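Local coordinates for SspB protein (Streptomyces clavuligerus, PDB 6JUF), which takes part in the phosphorothioation-sensing SspABCD–SspE defence against phages, probably as a metal-dependent DNase, at residues B[113-118]-B[235-240]; B[133-138]-B[267-272]. All coordinates share one frame; numbering follows the deposited sequence.

Contact 1: residues B[113-118]-B[235-240]; sequences LHWWLL and AYACLD
Trp115 has the largest share of this helix-helix contact, lying flat against Ala237 while its edge reaches Asp240. The methyl CB of Ala237 sits over the middle of the six-membered ring of Trp115, 3.7 Å from its centroid, a CH-pi contact nearly along the ring normal. CG stands anti to the backbone N (chi1 178°), on the side facing helix 231-243, and the indole NE1 of Trp115 gives a nearly straight hydrogen bond of 2.8 Å to Asp240 OD2. That acceptor lies close to the indole plane and is approached on its anti side. Tyr236, one turn before Asp240, brings CE2 to 3.6 Å from Trp115 CD1, the two rings set steeply but obliquely. Tyr236 OH accepts a second indole bond, 2.9 Å from Trp116 NE1, again near the donor's ring plane. Two buried tryptophan N-H groups are thus satisfied by one helix. The local axes run nearly parallel, at 18°, but 11.4 Å apart, a spacing filled by the large rings. A salt bridge from Arg121 holds the other oxygen of Asp240. Around the pair, helix 306-317 packs on Trp116 and Tyr236, helix 264-268 on Trp115 and Ala237, and helix 89-95 on Trp116.

Contact 2: residues B[133-138]-B[267-272]; sequences VAFHLA and AFRIRE
Arg269 reaches across to the backbone of Phe135 and Ala134 with a bent side chain. From CB the chain runs through CG and then turns, chi2 of -44° placing CD, and these carbons span the interval to segment 133-138 without close contact with it. Arg269 NE comes to 4.3 Å from Phe135 CD1, oblique to the ring, and gives its hydrogen to Arg266 O in the preceding turn. At the tip, NH1 is hydrogen-bonded to Ser141 OG, while NH2 has two partners. One is Phe135 O, near the guanidinium plane at 2.8 Å from Arg269 NH2, although the modelled place of that oxygen is less sure. The other is a water accepting from Arg269 NH2 at 2.7 Å. It passes a hydrogen on to Ala134 O over 2.8 Å, bridging a pair whose direct angle is poor.

The carbonyls so gripped belong to a pi-type turn near the C-terminal end of helix 129-137, in which Val133 O accepts from both Leu137 N and Ala138 N. The positive guanidinium beside these C-terminal carbonyls probably offsets the partial negative charge of the helix end. Arg269 itself takes a positive phi (57°) just after helix 264-268, where the chain turns toward helix 272-285, with Arg271 at the N-cap position of helix 272-285.

Alongside, Phe135 CD1 lies 3.7 Å from Ala267 O, and His136 CE1 lies 3.5 Å from Ala267 N, with His136 NE2 and CE1 both near the Ala267 methyl, all by van der Waals packing.

Contacts 1 and 2 are both buried, yet contact 1 lies nearer the middle of the chain, its centre about 7 Å from the chain centre against about 13 Å for contact 2. The deeper one joins two helices through aromatic side chains and side-chain acceptors; the other joins helix ends and a loop through a partly exposed arginine, main-chain carbonyls and a water. Helices 107-118 and 129-137 follow each other in sequence, and the segments of the two contacts alternate along the chain. Helix 264-268 links them in space: Ala267 CB lies 3.7 Å from Trp115 CZ3, and Phe268 packs on Ala237.

Contact 1: residues B[113-118]-B[235-240]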
loop_
_atom_site.group_PDB
_atom_site.type_symbol
_atom_site.label_atom_id
_atom_site.label_comp_id
_atom_site.label_asym_id
_atom_site.label_seq_id
_atom_site.Cartn_x
_atom_site.Cartn_y
_atom_site.Cartn_z
ATOM N N LEU B 113 -7.944 1.572 10.903
ATOM C CA LEU B 113 -8.989 1.734 9.873
ATOM C C LEU B 113 -9.922 0.531 9.832
ATOM O O LEU B 113 -11.129 0.680 9.701
ATOM C CB LEU B 113 -8.378 2.028 8.490
ATOM C CG LEU B 113 -7.903 3.511 8.349
ATOM C CD1 LEU B 113 -6.942 3.591 7.157
ATOM C CD2 LEU B 113 -9.078 4.466 8.207
ATOM N N HIS B 114 -9.343 -0.683 9.969
ATOM C CA HIS B 114 -10.125 -1.914 10.021
ATOM C C HIS B 114 -11.093 -1.889 11.202
ATOM O O HIS B 114 -12.290 -2.176 11.070
ATOM C CB HIS B 114 -9.165 -3.125 10.070
ATOM C CG HIS B 114 -9.870 -4.412 10.265
ATOM N ND1 HIS B 114 -9.804 -5.155 11.426
ATOM C CD2 HIS B 114 -10.691 -5.106 9.397
ATOM C CE1 HIS B 114 -10.562 -6.279 11.252
ATOM N NE2 HIS B 114 -11.122 -6.212 10.033
ATOM N N TRP B 115 -10.591 -1.439 12.358
ATOM C CA TRP B 115 -11.432 -1.280 13.538
ATOM C C TRP B 115 -12.577 -0.287 13.250
ATOM O O TRP B 115 -13.748 -0.544 13.565
ATOM C CB TRP B 115 -10.549 -0.791 14.699
ATOM C CG TRP B 115 -11.368 -0.554 15.969
ATOM C CD1 TRP B 115 -11.731 0.684 16.536
ATOM C CD2 TRP B 115 -12.013 -1.582 16.823
ATOM N NE1 TRP B 115 -12.477 0.505 17.657
ATOM C CE2 TRP B 115 -12.671 -0.851 17.908
ATOM C CE3 TRP B 115 -12.023 -2.992 16.831
ATOM C CZ2 TRP B 115 -13.413 -1.500 18.886
ATOM C CZ3 TRP B 115 -12.776 -3.613 17.834
ATOM C CH2 TRP B 115 -13.460 -2.862 18.828
ATOM N N TRP B 116 -12.239 0.831 12.563
ATOM C CA TRP B 116 -13.277 1.822 12.266
ATOM C C TRP B 116 -14.317 1.336 11.301
ATOM O O TRP B 116 -15.492 1.632 11.456
ATOM C CB TRP B 116 -12.691 3.119 11.752
ATOM C CG TRP B 116 -11.956 3.890 12.841
ATOM C CD1 TRP B 116 -11.966 3.653 14.246
ATOM C CD2 TRP B 116 -11.097 5.067 12.654
ATOM N NE1 TRP B 116 -11.167 4.579 14.895
ATOM C CE2 TRP B 116 -10.599 5.444 14.001
ATOM C CE3 TRP B 116 -10.655 5.788 11.552
ATOM C CZ2 TRP B 116 -9.734 6.546 14.190
ATOM C CZ3 TRP B 116 -9.814 6.883 11.753
ATOM C CH2 TRP B 116 -9.319 7.241 13.044
ATOM N N LEU B 117 -13.894 0.462 10.370
ATOM C CA LEU B 117 -14.825 -0.083 9.371
ATOM C C LEU B 117 -15.905 -0.955 10.094
ATOM O O LEU B 117 -17.063 -0.921 9.756
ATOM C CB LEU B 117 -14.081 -0.933 8.333
ATOM C CG LEU B 117 -14.942 -1.610 7.250
ATOM C CD1 LEU B 117 -15.792 -0.584 6.413
ATOM C CD2 LEU B 117 -14.086 -2.442 6.321
ATOM N N LEU B 118 -15.456 -1.700 11.090
ATOM C CA LEU B 118 -16.319 -2.646 11.830
ATOM C C LEU B 118 -17.115 -1.939 12.931
ATOM O O LEU B 118 -18.094 -2.444 13.457
ATOM C CB LEU B 118 -15.470 -3.783 12.408
ATOM C CG LEU B 118 -14.830 -4.754 11.433
ATOM C CD1 LEU B 118 -13.882 -5.659 12.190
ATOM C CD2 LEU B 118 -15.887 -5.553 10.656
ATOM N N ALA B 235 -5.201 -1.604 22.963
ATOM C CA ALA B 235 -5.765 -0.934 24.148
ATOM C C ALA B 235 -6.817 0.131 23.799
ATOM O O ALA B 235 -7.881 0.226 24.422
ATOM C CB ALA B 235 -4.627 -0.353 24.992
ATOM N N TYR B 236 -6.521 0.925 22.757
ATOM C CA TYR B 236 -7.496 1.904 22.298
ATOM C C TYR B 236 -8.843 1.186 21.931
ATOM O O TYR B 236 -9.919 1.636 22.285
ATOM C CB TYR B 236 -6.931 2.667 21.066
ATOM C CG TYR B 236 -8.059 3.213 20.170
ATOM C CD1 TYR B 236 -8.743 4.346 20.506
ATOM C CD2 TYR B 236 -8.415 2.523 18.983
ATOM C CE1 TYR B 236 -9.787 4.826 19.693
ATOM C CE2 TYR B 236 -9.434 2.982 18.163
ATOM C CZ TYR B 236 -10.143 4.129 18.550
ATOM O OH TYR B 236 -11.167 4.554 17.758
ATOM N N ALA B 237 -8.707 0.087 21.166
ATOM C CA ALA B 237 -9.900 -0.625 20.727
ATOM C C ALA B 237 -10.707 -1.195 21.866
ATOM O O ALA B 237 -11.950 -1.107 21.879
ATOM C CB ALA B 237 -9.523 -1.706 19.711
ATOM N N CYS B 238 -9.982 -1.708 22.886
ATOM C CA CYS B 238 -10.661 -2.202 24.089
ATOM C C CYS B 238 -11.488 -1.120 24.812
ATOM O O CYS B 238 -12.638 -1.314 25.174
ATOM C CB CYS B 238 -9.643 -2.850 25.042
ATOM S SG CYS B 238 -8.919 -4.381 24.428
ATOM N N LEU B 239 -10.846 0.044 24.987
ATOM C CA LEU B 239 -11.493 1.180 25.656
ATOM C C LEU B 239 -12.611 1.780 24.818
ATOM O O LEU B 239 -13.685 2.125 25.350
ATOM C CB LEU B 239 -10.439 2.214 26.021
ATOM C CG LEU B 239 -9.501 1.832 27.167
ATOM C CD1 LEU B 239 -8.200 2.685 27.048
ATOM C CD2 LEU B 239 -10.138 1.967 28.549
ATOM N N ASP B 240 -12.367 1.845 23.485
ATOM C CA ASP B 240 -13.397 2.353 22.576
ATOM C C ASP B 240 -14.624 1.424 22.606
ATOM O O ASP B 240 -15.765 1.872 22.596
ATOM C CB ASP B 240 -12.804 2.424 21.185
ATOM C CG ASP B 240 -13.716 3.087 20.161
ATOM O OD1 ASP B 240 -14.224 4.193 20.421
ATOM O OD2 ASP B 240 -13.911 2.469 19.086
#

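Contact 2: residues B[133-138]-B[267-272]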
loop_
_atom_site.group_PDB
_atom_site.type_symbol
_atom_site.label_atom_id
_atom_site.label_comp_id
_atom_site.label_asym_id
_atom_site.label_seq_id
_atom_site.Cartn_x
_atom_site.Cartn_y
_atom_site.Cartn_z
ATOM N N VAL B 133 -20.779 -9.429 9.849
ATOM C CA VAL B 133 -21.117 -10.868 9.960
ATOM C C VAL B 133 -19.831 -11.699 9.885
ATOM O O VAL B 133 -19.610 -12.590 10.698
ATOM C CB VAL B 133 -22.082 -11.319 8.825
ATOM C CG1 VAL B 133 -22.321 -12.857 8.945
ATOM C CG2 VAL B 133 -23.417 -10.586 8.958
ATOM N N ALA B 134 -18.977 -11.428 8.868
ATOM C CA ALA B 134 -17.797 -12.278 8.592
ATOM C C ALA B 134 -16.885 -12.325 9.811
ATOM O O ALA B 134 -16.414 -13.373 10.201
ATOM C CB ALA B 134 -17.000 -11.811 7.345
ATOM N N PHE B 135 -16.623 -11.164 10.399
ATOM C CA PHE B 135 -15.723 -11.123 11.573
ATOM C C PHE B 135 -16.404 -11.487 12.875
ATOM O O PHE B 135 -15.735 -12.161 13.723
ATOM C CB PHE B 135 -15.031 -9.764 11.689
ATOM C CG PHE B 135 -13.914 -9.597 10.691
ATOM C CD1 PHE B 135 -12.613 -9.887 11.060
ATOM C CD2 PHE B 135 -14.173 -9.191 9.375
ATOM C CE1 PHE B 135 -11.556 -9.759 10.142
ATOM C CE2 PHE B 135 -13.116 -9.047 8.467
ATOM C CZ PHE B 135 -11.829 -9.381 8.816
ATOM N N HIS B 136 -17.651 -11.049 13.097
ATOM C CA HIS B 136 -18.229 -11.094 14.457
ATOM C C HIS B 136 -19.363 -12.081 14.663
ATOM O O HIS B 136 -19.631 -12.456 15.796
ATOM C CB HIS B 136 -18.703 -9.688 14.823
ATOM C CG HIS B 136 -17.555 -8.718 15.005
ATOM N ND1 HIS B 136 -16.597 -8.921 15.919
ATOM C CD2 HIS B 136 -17.278 -7.505 14.408
ATOM C CE1 HIS B 136 -15.694 -7.921 15.894
ATOM N NE2 HIS B 136 -16.106 -7.032 14.961
ATOM N N LEU B 137 -20.047 -12.487 13.590
ATOM C CA LEU B 137 -21.283 -13.340 13.749
ATOM C C LEU B 137 -21.198 -14.738 13.151
ATOM O O LEU B 137 -21.897 -15.645 13.598
ATOM C CB LEU B 137 -22.531 -12.628 13.208
ATOM C CG LEU B 137 -22.884 -11.293 13.913
ATOM C CD1 LEU B 137 -24.102 -10.616 13.294
ATOM C CD2 LEU B 137 -23.186 -11.495 15.363
ATOM N N ALA B 138 -20.295 -14.941 12.210
ATOM C CA ALA B 138 -20.189 -16.259 11.558
ATOM C C ALA B 138 -19.726 -17.307 12.545
ATOM O O ALA B 138 -18.863 -17.012 13.385
ATOM C CB ALA B 138 -19.220 -16.226 10.352
ATOM N N ALA B 267 -12.389 -8.874 16.175
ATOM C CA ALA B 267 -12.104 -7.921 15.093
ATOM C C ALA B 267 -10.667 -8.098 14.594
ATOM O O ALA B 267 -10.400 -8.073 13.398
ATOM C CB ALA B 267 -12.297 -6.446 15.547
ATOM N N PHE B 268 -9.770 -8.293 15.527
ATOM C CA PHE B 268 -8.346 -8.427 15.195
ATOM C C PHE B 268 -7.894 -9.877 15.114
ATOM O O PHE B 268 -6.735 -10.129 14.773
ATOM C CB PHE B 268 -7.449 -7.652 16.187
ATOM C CG PHE B 268 -7.748 -6.156 16.266
ATOM C CD1 PHE B 268 -8.092 -5.431 15.105
ATOM C CD2 PHE B 268 -7.532 -5.464 17.441
ATOM C CE1 PHE B 268 -8.262 -4.032 15.148
ATOM C CE2 PHE B 268 -7.701 -4.064 17.498
ATOM C CZ PHE B 268 -8.036 -3.350 16.342
ATOM N N ARG B 269 -8.758 -10.806 15.503
ATOM C CA ARG B 269 -8.464 -12.246 15.500
ATOM C C ARG B 269 -7.223 -12.501 16.359
ATOM O O ARG B 269 -6.213 -13.057 15.897
ATOM C CB ARG B 269 -8.425 -12.824 14.053
ATOM C CG ARG B 269 -9.809 -12.820 13.365
ATOM C CD ARG B 269 -10.913 -13.303 14.316
ATOM N NE ARG B 269 -12.286 -13.241 13.760
ATOM C CZ ARG B 269 -12.850 -14.240 13.102
ATOM N NH1 ARG B 269 -12.139 -15.358 12.893
ATOM N NH2 ARG B 269 -14.091 -14.111 12.628
ATOM N N ILE B 270 -7.270 -11.994 17.585
ATOM C CA ILE B 270 -6.208 -12.219 18.592
ATOM C C ILE B 270 -6.784 -12.910 19.812
ATOM O O ILE B 270 -7.974 -12.808 20.083
ATOM C CB ILE B 270 -5.496 -10.901 18.973
ATOM C CG1 ILE B 270 -6.531 -9.874 19.514
ATOM C CG2 ILE B 270 -4.704 -10.417 17.730
ATOM C CD1 ILE B 270 -5.894 -8.575 20.018
ATOM N N ARG B 271 -5.919 -13.657 20.509
ATOM C CA ARG B 271 -6.297 -14.421 21.692
ATOM C C ARG B 271 -6.419 -13.562 22.950
ATOM O O ARG B 271 -5.817 -12.500 23.019
ATOM C CB ARG B 271 -5.253 -15.514 21.918
ATOM C CG ARG B 271 -5.243 -16.514 20.782
ATOM C CD ARG B 271 -4.524 -17.799 21.145
ATOM N NE ARG B 271 -3.920 -18.426 19.960
ATOM C CZ ARG B 271 -4.583 -18.932 18.915
ATOM N NH1 ARG B 271 -5.914 -18.902 18.853
ATOM N NH2 ARG B 271 -3.905 -19.470 17.909
ATOM N N GLU B 272 -7.187 -14.014 23.916
ATOM C CA GLU B 272 -7.310 -13.333 25.209
ATOM C C GLU B 272 -5.954 -12.998 25.804
ATOM O O GLU B 272 -5.825 -11.918 26.372
ATOM C CB GLU B 272 -8.120 -14.187 26.209
ATOM C CG GLU B 272 -8.615 -13.390 27.399
ATOM C CD GLU B 272 -9.511 -14.218 28.293
ATOM O OE1 GLU B 272 -10.530 -14.787 27.819
ATOM O OE2 GLU B 272 -9.195 -14.271 29.469
HETATM O O HOH W 1 -15.383 -15.843 10.955
#